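Local coordinates for protein putative SnoaL-like polyketide cyclase (Jannaschia sp., PDB 3KKG) that is of unknown function but probably acts as a polyketide cyclase of the SnoaL-like, NTF2-like type, at residues V114-L119 with R128-L133; G40-F45 with V124-Y129; A62-G67 with P98-P103; R90-Q95 with M108-D113. All coordinates share one frame; numbering follows the deposited sequence.

In the fold
Contacts 1, 2 and 4 join successive strands of one mixed, curved sheet of the NTF2-like fold, in the order 41-45, 123-131, 108-120, 84-94. Contact 1, the middle pair, shares strand 123-131 with contact 2 (centres about 9 Å apart) and strand 108-120 with contact 4 (centres about 15 Å apart). Contact 3, its centre about 14 Å from that of contact 4, packs helix 54-67 on the loop between strands 84-94 and 108-120. Along the chain, contact 2 spans contacts 3 and 4, and its later segment overlaps that of contact 1. A Tyr129-Asp113 hydrogen bond ties contacts 1 and 2 to contact 4. Three contacts thus hold the sheet together; contact 3 adds the helix.

Contact 1. Residues V114-L119 with R128-L133; sequences VTLFTL and RYFTDL
Strands 114-119 and 128-131 run antiparallel, 4.8 Å apart at closest approach and at 173°, as neighbours in the hairpin of strands 108-120 and 123-131 of the NTF2-like sheet. Val114 with Phe130 and Leu116 with Arg128 are hydrogen-bonded pairs, each with two N-H...O bonds; Leu116 N to Arg128 O, at 2.8 Å, is the shortest of the four. Thr115 and Tyr129 form the non-hydrogen-bonded pair between them, where Thr115 CA makes a CA-H...O contact with Arg128 O.

On the face carrying Val114, Leu116, Arg128 and Phe130, Val114 lies alongside Phe130. Its chi1 of 60° sets CG1 in the crowded position between backbone N and carbonyl carbon, and so puts Val114 CG1 4.0 Å from Phe130 CB. Leu116 crosses obliquely, bringing Leu116 CD1 to the edge of the Phe130 ring, 4.1 Å from Phe130 CD1. The second subunit covers this face, its Phe130 packing on Phe130 and its Glu76 forming a salt bridge with Arg128 NH1; Arg128 NE is paired with Glu126 of its own chain.

On the other face, the Tyr129 ring leans toward strand 114-119, with CG anti to the backbone N (chi1 -175°), while its hydroxyl bonds to Asp113. Thr115 OG1, anti to its carbonyl carbon, approaches that ring in its plane, at the edge, 3.4 Å from Tyr129 CD1.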
loop_
_atom_site.group_PDB
_atom_site.type_symbol
_atom_site.label_atom_id
_atom_site.label_comp_id
_atom_site.label_asym_id
_atom_site.label_seq_id
_atom_site.Cartn_x
_atom_site.Cartn_y
_atom_site.Cartn_z
ATOM N N VAL A 114 4.638 0.803 0.909
ATOM C CA VAL A 114 4.162 1.862 -0.008
ATOM C C VAL A 114 3.681 3.037 0.816
ATOM O O VAL A 114 2.999 2.899 1.834
ATOM C CB VAL A 114 3.084 1.346 -0.944
ATOM C CG1 VAL A 114 1.876 0.835 -0.217
ATOM C CG2 VAL A 114 2.685 2.488 -1.920
ATOM N N THR A 115 4.147 4.248 0.459
ATOM C CA THR A 115 3.760 5.504 1.094
ATOM C C THR A 115 3.099 6.356 0.047
ATOM O O THR A 115 3.695 6.540 -1.042
ATOM C CB THR A 115 4.982 6.195 1.748
ATOM O OG1 THR A 115 5.769 5.194 2.452
ATOM C CG2 THR A 115 4.578 7.283 2.691
ATOM N N LEU A 116 1.939 6.902 0.373
ATOM C CA LEU A 116 1.125 7.632 -0.583
ATOM C C LEU A 116 0.999 9.049 -0.062
ATOM O O LEU A 116 0.335 9.291 0.978
ATOM C CB LEU A 116 -0.232 6.932 -0.718
ATOM C CG LEU A 116 -0.091 5.453 -1.120
ATOM C CD1 LEU A 116 -0.716 4.564 -0.097
ATOM C CD2 LEU A 116 -0.675 5.200 -2.463
ATOM N N PHE A 117 1.611 10.003 -0.747
ATOM C CA PHE A 117 1.652 11.390 -0.314
ATOM C C PHE A 117 0.689 12.234 -1.122
ATOM O O PHE A 117 0.532 12.024 -2.344
ATOM C CB PHE A 117 3.073 11.948 -0.552
ATOM C CG PHE A 117 4.120 11.280 0.303
ATOM C CD1 PHE A 117 4.435 11.782 1.544
ATOM C CD2 PHE A 117 4.852 10.198 -0.166
ATOM C CE1 PHE A 117 5.419 11.183 2.330
ATOM C CE2 PHE A 117 5.847 9.614 0.624
ATOM C CZ PHE A 117 6.158 10.139 1.859
ATOM N N THR A 118 0.105 13.220 -0.459
ATOM C CA THR A 118 -0.628 14.297 -1.124
ATOM C C THR A 118 0.055 15.603 -0.766
ATOM O O THR A 118 0.428 15.833 0.404
ATOM C CB THR A 118 -2.077 14.338 -0.650
ATOM O OG1 THR A 118 -2.642 13.029 -0.822
ATOM C CG2 THR A 118 -2.917 15.322 -1.465
ATOM N N LEU A 119 0.263 16.430 -1.792
ATOM C CA LEU A 119 0.866 17.729 -1.594
ATOM C C LEU A 119 -0.119 18.845 -1.978
ATOM O O LEU A 119 -1.094 18.613 -2.686
ATOM C CB LEU A 119 2.158 17.856 -2.416
ATOM C CG LEU A 119 3.323 16.898 -2.119
ATOM C CD1 LEU A 119 3.269 15.644 -2.998
ATOM C CD2 LEU A 119 4.705 17.622 -2.175
ATOM N N ARG A 128 -0.259 8.493 3.650
ATOM C CA ARG A 128 -0.886 7.223 3.949
ATOM C C ARG A 128 0.144 6.135 3.781
ATOM O O ARG A 128 1.006 6.210 2.911
ATOM C CB ARG A 128 -2.061 6.941 3.003
ATOM C CG ARG A 128 -3.145 7.964 3.053
ATOM C CD ARG A 128 -4.162 7.758 1.927
ATOM N NE ARG A 128 -5.241 8.724 2.008
ATOM C CZ ARG A 128 -6.382 8.536 1.355
ATOM N NH1 ARG A 128 -6.594 7.444 0.632
ATOM N NH2 ARG A 128 -7.338 9.462 1.435
ATOM N N TYR A 129 0.126 5.134 4.637
ATOM C CA TYR A 129 1.151 4.128 4.687
ATOM C C TYR A 129 0.599 2.722 4.770
ATOM O O TYR A 129 -0.265 2.420 5.576
ATOM C CB TYR A 129 2.073 4.408 5.905
ATOM C CG TYR A 129 3.242 3.473 5.952
ATOM C CD1 TYR A 129 4.304 3.654 5.084
ATOM C CD2 TYR A 129 3.303 2.424 6.830
ATOM C CE1 TYR A 129 5.345 2.781 5.055
ATOM C CE2 TYR A 129 4.371 1.550 6.820
ATOM C CZ TYR A 129 5.392 1.743 5.949
ATOM O OH TYR A 129 6.460 0.867 5.910
ATOM N N PHE A 130 1.287 1.811 4.059
ATOM C CA PHE A 130 1.100 0.380 4.260
ATOM C C PHE A 130 2.400 -0.367 4.153
ATOM O O PHE A 130 3.191 -0.113 3.238
ATOM C CB PHE A 130 0.209 -0.261 3.208
ATOM C CG PHE A 130 -1.172 0.299 3.105
ATOM C CD1 PHE A 130 -1.446 1.394 2.328
ATOM C CD2 PHE A 130 -2.251 -0.329 3.724
ATOM C CE1 PHE A 130 -2.764 1.899 2.222
ATOM C CE2 PHE A 130 -3.546 0.137 3.605
ATOM C CZ PHE A 130 -3.798 1.227 2.879
ATOM N N THR A 131 2.609 -1.352 5.012
ATOM C CA THR A 131 3.567 -2.445 4.813
ATOM C C THR A 131 2.876 -3.762 5.037
ATOM O O THR A 131 1.675 -3.817 5.178
ATOM C CB THR A 131 4.834 -2.214 5.640
ATOM O OG1 THR A 131 5.827 -3.198 5.260
ATOM C CG2 THR A 131 4.607 -2.350 7.150
ATOM N N ASP A 132 3.646 -4.856 5.140
ATOM C CA ASP A 132 3.032 -6.128 5.558
ATOM C C ASP A 132 3.186 -6.213 7.080
ATOM O O ASP A 132 4.043 -6.877 7.650
ATOM C CB ASP A 132 3.730 -7.310 4.911
ATOM C CG ASP A 132 2.941 -8.601 5.110
ATOM O OD1 ASP A 132 2.052 -8.650 6.007
ATOM O OD2 ASP A 132 3.234 -9.597 4.404
ATOM N N LEU A 133 2.326 -5.456 7.767
ATOM C CA LEU A 133 2.416 -5.346 9.194
ATOM C C LEU A 133 2.053 -6.660 9.870
ATOM O O LEU A 133 2.643 -6.968 10.907
ATOM C CB LEU A 133 1.524 -4.214 9.715
ATOM C CG LEU A 133 1.672 -3.825 11.176
ATOM C CD1 LEU A 133 3.050 -3.294 11.498
ATOM C CD2 LEU A 133 0.617 -2.742 11.520
#

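Contact 2. Residues G40-F45 with V124-Y129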
loop_
_atom_site.group_PDB
_atom_site.type_symbol
_atom_site.label_atom_id
_atom_site.label_comp_id
_atom_site.label_asym_id
_atom_site.label_seq_id
_atom_site.Cartn_x
_atom_site.Cartn_y
_atom_site.Cartn_z
ATOM N N GLY A 40 -0.895 21.374 9.629
ATOM C CA GLY A 40 -2.068 20.509 9.729
ATOM C C GLY A 40 -1.899 19.162 9.019
ATOM O O GLY A 40 -2.884 18.467 8.790
ATOM N N PHE A 41 -0.656 18.810 8.689
ATOM C CA PHE A 41 -0.329 17.484 8.128
ATOM C C PHE A 41 -1.034 16.378 8.877
ATOM O O PHE A 41 -1.138 16.394 10.110
ATOM C CB PHE A 41 1.172 17.301 8.198
ATOM C CG PHE A 41 1.639 15.930 7.833
ATOM C CD1 PHE A 41 1.567 15.486 6.552
ATOM C CD2 PHE A 41 2.220 15.104 8.787
ATOM C CE1 PHE A 41 2.076 14.203 6.216
ATOM C CE2 PHE A 41 2.744 13.899 8.469
ATOM C CZ PHE A 41 2.640 13.410 7.198
ATOM N N ARG A 42 -1.506 15.401 8.114
ATOM C CA ARG A 42 -2.198 14.214 8.647
ATOM C C ARG A 42 -1.447 12.958 8.188
ATOM O O ARG A 42 -1.128 12.816 7.009
ATOM C CB ARG A 42 -3.602 14.078 8.024
ATOM C CG ARG A 42 -4.583 15.101 8.457
ATOM C CD ARG A 42 -5.716 15.283 7.433
ATOM N NE ARG A 42 -6.310 14.014 7.026
ATOM C CZ ARG A 42 -7.309 13.383 7.638
ATOM N NH1 ARG A 42 -7.881 13.864 8.718
ATOM N NH2 ARG A 42 -7.753 12.245 7.143
ATOM N N SER A 43 -1.243 12.068 9.145
ATOM C CA SER A 43 -0.552 10.818 8.963
ATOM C C SER A 43 -1.553 9.668 9.172
ATOM O O SER A 43 -2.333 9.664 10.120
ATOM C CB SER A 43 0.581 10.731 9.975
ATOM O OG SER A 43 1.296 9.528 9.788
ATOM N N ILE A 44 -1.553 8.715 8.260
ATOM C CA ILE A 44 -2.497 7.618 8.294
ATOM C C ILE A 44 -1.668 6.330 8.195
ATOM O O ILE A 44 -0.930 6.143 7.201
ATOM C CB ILE A 44 -3.501 7.704 7.128
ATOM C CG1 ILE A 44 -4.407 8.933 7.304
ATOM C CG2 ILE A 44 -4.353 6.413 7.030
ATOM C CD1 ILE A 44 -5.268 9.256 6.078
ATOM N N PHE A 45 -1.731 5.507 9.237
ATOM C CA PHE A 45 -0.939 4.298 9.327
ATOM C C PHE A 45 -1.873 3.129 9.123
ATOM O O PHE A 45 -2.700 2.847 9.991
ATOM C CB PHE A 45 -0.263 4.256 10.688
ATOM C CG PHE A 45 0.660 3.111 10.900
ATOM C CD1 PHE A 45 1.887 3.104 10.333
ATOM C CD2 PHE A 45 0.310 2.072 11.717
ATOM C CE1 PHE A 45 2.804 2.086 10.608
ATOM C CE2 PHE A 45 1.211 1.015 11.967
ATOM C CZ PHE A 45 2.425 1.024 11.377
ATOM N N VAL A 124 3.809 18.859 1.820
ATOM C CA VAL A 124 3.105 17.617 2.053
ATOM C C VAL A 124 1.991 17.831 3.079
ATOM O O VAL A 124 2.234 18.315 4.216
ATOM C CB VAL A 124 4.071 16.525 2.540
ATOM C CG1 VAL A 124 3.322 15.243 2.890
ATOM C CG2 VAL A 124 5.163 16.241 1.518
ATOM N N ILE A 125 0.772 17.496 2.684
ATOM C CA ILE A 125 -0.389 17.639 3.597
ATOM C C ILE A 125 -0.941 16.326 4.180
ATOM O O ILE A 125 -1.700 16.353 5.174
ATOM C CB ILE A 125 -1.523 18.436 2.928
ATOM C CG1 ILE A 125 -2.148 17.682 1.733
ATOM C CG2 ILE A 125 -1.001 19.808 2.456
ATOM C CD1 ILE A 125 -3.416 18.362 1.166
ATOM N N GLU A 126 -0.616 15.218 3.542
ATOM C CA GLU A 126 -1.109 13.929 4.017
ATOM C C GLU A 126 -0.177 12.824 3.537
ATOM O O GLU A 126 0.401 12.899 2.430
ATOM C CB GLU A 126 -2.515 13.653 3.496
ATOM C CG GLU A 126 -3.123 12.367 4.076
ATOM C CD GLU A 126 -4.582 12.198 3.746
ATOM O OE1 GLU A 126 -5.402 12.896 4.357
ATOM O OE2 GLU A 126 -4.844 11.417 2.792
HETATM N N MSE A 127 -0.025 11.819 4.383
HETATM C CA MSE A 127 0.767 10.656 4.116
HETATM C C MSE A 127 -0.011 9.427 4.563
HETATM O O MSE A 127 -0.418 9.388 5.719
HETATM C CB MSE A 127 2.082 10.741 4.894
HETATM C CG MSE A 127 3.025 9.595 4.691
HETATM SE SE MSE A 127 4.647 9.888 5.690
HETATM C CE MSE A 127 3.938 9.542 7.342
ATOM N N ARG A 128 -0.259 8.493 3.650
ATOM C CA ARG A 128 -0.886 7.223 3.949
ATOM C C ARG A 128 0.144 6.135 3.781
ATOM O O ARG A 128 1.006 6.210 2.911
ATOM C CB ARG A 128 -2.061 6.941 3.003
ATOM C CG ARG A 128 -3.145 7.964 3.053
ATOM C CD ARG A 128 -4.162 7.758 1.927
ATOM N NE ARG A 128 -5.241 8.724 2.008
ATOM C CZ ARG A 128 -6.382 8.536 1.355
ATOM N NH1 ARG A 128 -6.594 7.444 0.632
ATOM N NH2 ARG A 128 -7.338 9.462 1.435
ATOM N N TYR A 129 0.126 5.134 4.637
ATOM C CA TYR A 129 1.151 4.128 4.687
ATOM C C TYR A 129 0.599 2.722 4.770
ATOM O O TYR A 129 -0.265 2.420 5.576
ATOM C CB TYR A 129 2.073 4.408 5.905
ATOM C CG TYR A 129 3.242 3.473 5.952
ATOM C CD1 TYR A 129 4.304 3.654 5.084
ATOM C CD2 TYR A 129 3.303 2.424 6.830
ATOM C CE1 TYR A 129 5.345 2.781 5.055
ATOM C CE2 TYR A 129 4.371 1.550 6.820
ATOM C CZ TYR A 129 5.392 1.743 5.949
ATOM O OH TYR A 129 6.460 0.867 5.910
HETATM O O HOH W 1 -3.426 17.882 6.214
HETATM O O HOH W 2 -7.721 11.035 4.262
#
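Strands 41-45 and 124-129 run parallel in the NTF2-like sheet, 5° apart in direction, pairing Arg42 with Glu126 through Phe45 with Tyr129. Arg42 N and O and Ile44 N bond across to Ile125 O, Met127 N and Met127 O; the bond from Tyr129 N to Ile44 O is weak.

On the face with Phe41, Ser43 and Phe45, the main bump is the Phe41 ring. It fits between Val124 and the selenomethionine Met127: CE1 lies 3.7 Å from Val124 CG1, and the ring edge at CZ reaches 3.6 Å from Met127 CB. The bend at Met127 chi3 (74°) turns CE back to Ser43 OG, 3.6 Å away. The Phe45 and Tyr129 rings are nearly parallel (11°) but slid apart with little overlap.

On the opposite face, the extended Glu126 side chain is gripped through both oxygens. Arg42, bent at chi3, turns NE to OE1 of Glu126 at 3.0 Å, in its guanidinium plane and on the anti lone pair; Arg128 NE meets OE2 of Glu126 at 2.8 Å from above the carboxylate plane. Ile44 CD1 fills the hollow between Glu126 and Arg128, 3.9 Å from Arg128 CG. An alanine in place of Glu126 would remove both salt bridges and probably leave Arg42 and Arg128, of like charge, less firmly held, relying on outer partners such as Glu52 and Glu76 of the second subunit.

Helices 29-36 and 54-67 pack on the Phe41 face through Trp33 and Ala57; beyond strand 123-131 lies strand 108-120, whose Thr118 faces Ile125 and Glu126 in a classic beta bulge.

Contact 3. Residues A62-G67 with P98-P103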
loop_
_atom_site.group_PDB
_atom_site.type_symbol
_atom_site.label_atom_id
_atom_site.label_comp_id
_atom_site.label_asym_id
_atom_site.label_seq_id
_atom_site.Cartn_x
_atom_site.Cartn_y
_atom_site.Cartn_z
ATOM N N ALA A 62 8.382 8.858 15.487
ATOM C CA ALA A 62 9.450 8.608 16.434
ATOM C C ALA A 62 9.223 7.311 17.197
ATOM O O ALA A 62 10.170 6.534 17.352
ATOM C CB ALA A 62 9.625 9.809 17.413
ATOM N N VAL A 63 7.979 7.055 17.596
ATOM C CA VAL A 63 7.632 5.793 18.285
ATOM C C VAL A 63 7.941 4.597 17.418
ATOM O O VAL A 63 8.534 3.626 17.847
ATOM C CB VAL A 63 6.152 5.768 18.770
ATOM C CG1 VAL A 63 5.731 4.346 19.240
ATOM C CG2 VAL A 63 5.953 6.785 19.844
ATOM N N LEU A 64 7.549 4.655 16.150
ATOM C CA LEU A 64 7.852 3.551 15.276
ATOM C C LEU A 64 9.348 3.254 15.214
ATOM O O LEU A 64 9.782 2.110 15.241
ATOM C CB LEU A 64 7.287 3.801 13.851
ATOM C CG LEU A 64 5.780 3.982 13.678
ATOM C CD1 LEU A 64 5.440 4.371 12.215
ATOM C CD2 LEU A 64 5.037 2.706 14.078
ATOM N N PHE A 65 10.179 4.302 15.029
ATOM C CA PHE A 65 11.604 4.137 14.920
ATOM C C PHE A 65 12.307 3.705 16.213
ATOM O O PHE A 65 13.409 3.230 16.158
ATOM C CB PHE A 65 12.258 5.375 14.288
ATOM C CG PHE A 65 12.066 5.403 12.779
ATOM C CD1 PHE A 65 10.956 5.951 12.228
ATOM C CD2 PHE A 65 13.004 4.821 11.963
ATOM C CE1 PHE A 65 10.730 5.923 10.865
ATOM C CE2 PHE A 65 12.838 4.800 10.606
ATOM C CZ PHE A 65 11.689 5.349 10.045
ATOM N N GLU A 66 11.660 3.868 17.366
ATOM C CA GLU A 66 12.226 3.259 18.555
ATOM C C GLU A 66 12.270 1.727 18.424
ATOM O O GLU A 66 13.090 1.058 19.028
ATOM C CB GLU A 66 11.453 3.681 19.800
ATOM C CG GLU A 66 11.754 5.100 20.124
ATOM C CD GLU A 66 10.883 5.682 21.179
ATOM O OE1 GLU A 66 9.944 5.010 21.682
ATOM O OE2 GLU A 66 11.166 6.841 21.534
ATOM N N GLY A 67 11.338 1.163 17.687
ATOM C CA GLY A 67 11.318 -0.265 17.517
ATOM C C GLY A 67 12.436 -0.733 16.607
ATOM O O GLY A 67 12.970 -1.818 16.822
ATOM N N PRO A 98 11.260 -1.571 21.654
ATOM C CA PRO A 98 9.870 -1.927 21.747
ATOM C C PRO A 98 9.089 -1.465 20.532
ATOM O O PRO A 98 9.394 -0.391 19.980
ATOM C CB PRO A 98 9.368 -1.136 22.964
ATOM C CG PRO A 98 10.435 -0.370 23.454
ATOM C CD PRO A 98 11.684 -0.598 22.659
ATOM N N PHE A 99 8.168 -2.284 20.062
ATOM C CA PHE A 99 7.365 -1.944 18.843
ATOM C C PHE A 99 5.915 -2.445 18.977
ATOM O O PHE A 99 5.682 -3.634 19.027
ATOM C CB PHE A 99 8.005 -2.589 17.613
ATOM C CG PHE A 99 7.382 -2.158 16.305
ATOM C CD1 PHE A 99 7.607 -0.883 15.817
ATOM C CD2 PHE A 99 6.625 -3.029 15.564
ATOM C CE1 PHE A 99 7.076 -0.509 14.575
ATOM C CE2 PHE A 99 6.077 -2.629 14.360
ATOM C CZ PHE A 99 6.338 -1.386 13.860
ATOM N N LEU A 100 5.014 -1.490 19.023
ATOM C CA LEU A 100 3.569 -1.776 19.040
ATOM C C LEU A 100 3.190 -2.843 20.075
ATOM O O LEU A 100 2.442 -3.821 19.810
ATOM C CB LEU A 100 3.072 -2.135 17.629
ATOM C CG LEU A 100 3.344 -1.084 16.551
ATOM C CD1 LEU A 100 2.693 -1.547 15.204
ATOM C CD2 LEU A 100 2.912 0.336 16.969
ATOM N N GLY A 101 3.801 -2.686 21.250
ATOM C CA GLY A 101 3.533 -3.545 22.398
ATOM C C GLY A 101 4.387 -4.789 22.505
ATOM O O GLY A 101 4.272 -5.571 23.460
ATOM N N VAL A 102 5.292 -4.989 21.549
ATOM C CA VAL A 102 6.082 -6.215 21.570
ATOM C C VAL A 102 7.460 -5.739 22.141
ATOM O O VAL A 102 8.102 -4.819 21.570
ATOM C CB VAL A 102 6.274 -6.791 20.174
ATOM C CG1 VAL A 102 7.194 -8.018 20.173
ATOM C CG2 VAL A 102 4.913 -7.173 19.560
ATOM N N PRO A 103 7.960 -6.375 23.191
ATOM C CA PRO A 103 9.271 -6.061 23.715
ATOM C C PRO A 103 10.315 -6.306 22.653
ATOM O O PRO A 103 10.112 -7.103 21.736
ATOM C CB PRO A 103 9.431 -7.043 24.855
ATOM C CG PRO A 103 8.020 -7.259 25.314
ATOM C CD PRO A 103 7.265 -7.373 24.032
HETATM O O HOH W 3 8.067 1.869 19.883
#
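Residues 62-67 of helix 54-67 of the NTF2-like fold pack against a loop that makes a type I' beta turn from Phe99 to Val102, closed by backbone bonds in both directions between those two residues. Direct hydrogen bonds between 62-67 and 98-103 are absent; water 3 bridges them instead, donating to Val63 O at 2.7 Å and to Pro98 O at 2.6 Å.

Phe99 carries the packing. Its CB lies 4.0 Å from Gly67 CA, and CG, anti to the backbone N (chi1 -172°), swings the ring toward the helix. CD1 then meets the carbonyl Leu64 O at 3.7 Å, at the ring edge and near its plane. One atom farther out, CE1 reaches Leu64 CD2 at 3.8 Å, the two side chains crossing obliquely. Leu100 CG of the same loop sits over the centre of one ring face, and Phe68 and Ile140 also touch the ring. An alanine in place of Phe99 would remove the ring from between Leu64, Gly67 and Leu100 and would probably loosen the loop's hold on the helix.

Gly67 is where the two segments come closest: a CB there would clash with Phe99 CD1 and press on Pro98 O. Without one, the backbone of the loop comes right up to the helix, and Gly67 CA lies 3.1 Å from Pro98 O.

Contact 4. Residues R90-Q95 with M108-D113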
loop_
_atom_site.group_PDB
_atom_site.type_symbol
_atom_site.label_atom_id
_atom_site.label_comp_id
_atom_site.label_asym_id
_atom_site.label_seq_id
_atom_site.Cartn_x
_atom_site.Cartn_y
_atom_site.Cartn_z
ATOM N N ARG A 90 11.660 -0.913 0.106
ATOM C CA ARG A 90 11.846 -2.057 0.989
ATOM C C ARG A 90 12.547 -1.628 2.252
ATOM O O ARG A 90 13.401 -0.756 2.247
ATOM C CB ARG A 90 12.557 -3.200 0.317
ATOM C CG ARG A 90 11.726 -3.868 -0.776
ATOM C CD ARG A 90 12.384 -5.159 -1.225
ATOM N NE ARG A 90 12.209 -6.233 -0.230
ATOM C CZ ARG A 90 11.112 -7.005 -0.128
ATOM N NH1 ARG A 90 10.123 -6.858 -0.993
ATOM N NH2 ARG A 90 11.009 -7.967 0.789
ATOM N N LEU A 91 12.116 -2.228 3.337
ATOM C CA LEU A 91 12.631 -1.954 4.679
ATOM C C LEU A 91 13.367 -3.174 5.196
ATOM O O LEU A 91 12.836 -4.282 5.114
ATOM C CB LEU A 91 11.469 -1.717 5.652
ATOM C CG LEU A 91 10.552 -0.579 5.292
ATOM C CD1 LEU A 91 9.405 -0.463 6.339
ATOM C CD2 LEU A 91 11.293 0.732 5.178
ATOM N N THR A 92 14.522 -2.916 5.790
ATOM C CA THR A 92 15.294 -3.971 6.425
ATOM C C THR A 92 15.855 -3.465 7.736
ATOM O O THR A 92 16.423 -2.396 7.826
ATOM C CB THR A 92 16.432 -4.494 5.550
ATOM O OG1 THR A 92 17.252 -3.394 5.162
ATOM C CG2 THR A 92 15.876 -5.203 4.315
ATOM N N GLY A 93 15.780 -4.312 8.770
ATOM C CA GLY A 93 16.420 -4.001 10.043
ATOM C C GLY A 93 15.868 -4.839 11.154
ATOM O O GLY A 93 14.975 -5.635 10.985
ATOM N N ALA A 94 16.493 -4.655 12.310
ATOM C CA ALA A 94 16.217 -5.460 13.488
ATOM C C ALA A 94 15.324 -4.738 14.470
ATOM O O ALA A 94 15.543 -3.550 14.728
ATOM C CB ALA A 94 17.543 -5.830 14.178
ATOM N N GLN A 95 14.460 -5.503 15.105
ATOM C CA GLN A 95 13.525 -4.940 16.105
ATOM C C GLN A 95 14.255 -4.859 17.453
ATOM O O GLN A 95 13.967 -5.624 18.357
ATOM C CB GLN A 95 12.231 -5.760 16.191
ATOM C CG GLN A 95 11.210 -5.045 17.089
ATOM C CD GLN A 95 10.650 -5.907 18.185
ATOM O OE1 GLN A 95 10.773 -7.143 18.178
ATOM N NE2 GLN A 95 10.046 -5.249 19.175
HETATM N N MSE A 108 14.874 -9.862 12.673
HETATM C CA MSE A 108 15.081 -9.166 11.421
HETATM C C MSE A 108 13.816 -9.098 10.623
HETATM O O MSE A 108 13.031 -10.051 10.597
HETATM C CB MSE A 108 16.157 -9.886 10.598
HETATM C CG MSE A 108 17.471 -9.892 11.263
HETATM SE SE MSE A 108 18.334 -8.135 11.140
HETATM C CE MSE A 108 19.557 -8.495 9.616
ATOM N N VAL A 109 13.590 -7.955 9.992
ATOM C CA VAL A 109 12.491 -7.887 9.043
ATOM C C VAL A 109 13.039 -7.457 7.698
ATOM O O VAL A 109 14.077 -6.777 7.604
ATOM C CB VAL A 109 11.349 -6.886 9.493
ATOM C CG1 VAL A 109 10.925 -7.240 10.883
ATOM C CG2 VAL A 109 11.767 -5.445 9.346
ATOM N N ASP A 110 12.317 -7.839 6.643
ATOM C CA ASP A 110 12.692 -7.506 5.264
ATOM C C ASP A 110 11.347 -7.486 4.520
ATOM O O ASP A 110 10.822 -8.540 4.163
ATOM C CB ASP A 110 13.607 -8.593 4.683
ATOM C CG ASP A 110 14.057 -8.303 3.267
ATOM O OD1 ASP A 110 13.544 -7.394 2.639
ATOM O OD2 ASP A 110 15.003 -9.013 2.829
ATOM N N VAL A 111 10.765 -6.295 4.349
ATOM C CA VAL A 111 9.412 -6.154 3.830
ATOM C C VAL A 111 9.284 -5.022 2.812
ATOM O O VAL A 111 9.951 -4.005 2.952
ATOM C CB VAL A 111 8.354 -5.946 4.964
ATOM C CG1 VAL A 111 8.138 -7.253 5.740
ATOM C CG2 VAL A 111 8.732 -4.756 5.874
ATOM N N PRO A 112 8.393 -5.187 1.851
ATOM C CA PRO A 112 8.029 -4.075 0.958
ATOM C C PRO A 112 7.083 -3.133 1.672
ATOM O O PRO A 112 6.360 -3.527 2.606
ATOM C CB PRO A 112 7.363 -4.785 -0.213
ATOM C CG PRO A 112 6.592 -5.919 0.472
ATOM C CD PRO A 112 7.532 -6.365 1.613
ATOM N N ASP A 113 6.991 -1.909 1.187
ATOM C CA ASP A 113 6.011 -0.977 1.694
ATOM C C ASP A 113 5.573 -0.053 0.592
ATOM O O ASP A 113 6.097 -0.087 -0.541
ATOM C CB ASP A 113 6.485 -0.300 2.932
ATOM C CG ASP A 113 7.477 0.781 2.731
ATOM O OD1 ASP A 113 7.868 1.094 1.595
ATOM O OD2 ASP A 113 7.946 1.335 3.764
HETATM O O HOH W 4 15.169 -6.301 0.847
#
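Four backbone hydrogen bonds join strands 90-94 and 108-113, antiparallel neighbours at 164° in the NTF2-like sheet. Leu91 pairs with Val111 and Gly93 with Val109 as hydrogen-bonded pairs; the straightest bond runs from Leu91 N to Val111 O at 2.8 Å, nearly along the C=O axis. Arg90 with Pro112, Thr92 with Asp110 and Ala94 with Met108 are the non-hydrogen-bonded pairs, and Thr92 CA adds a CA-H...O contact to Val109 O.

The charged interaction is between Arg90 and Asp110. Arg90, bent at chi3 (75°), turns its guanidinium over the other strand, so that NH2 lies 3.2 Å from Asp110 OD1; that oxygen is in the guanidinium plane, but the donor stands well above the carboxylate plane. The bond from Arg90 NE to the same oxygen is weak. Water 4 donates to Asp110 OD1 at 2.7 Å and accepts from Arg90 NE. One guanidinium face rests on the peptide joining Val111 to Pro112, and NH1 of Arg90 reaches Pro112 CB at 3.5 Å.

Apolar packing occurs on both faces. Beside Arg90, Ala94 CB touches the selenium of Met108 at 3.9 Å; on the other face, Leu91 CB meets Val111 CG2. Aliphatic groups also lie against carboxylates: Thr92 CG2 along that of Asp110, and Leu91 across Asp113 at about a right angle, Leu91 CD1 being 3.5 Å from Asp113 OD2.

Asp113 OD2, though buried, is hydrogen-bonded to Tyr129 OH, whereas Asp110 is exposed. A negative charge is therefore likely to be more costly on Asp113 than on Asp110, where Arg90 and water would stabilise it.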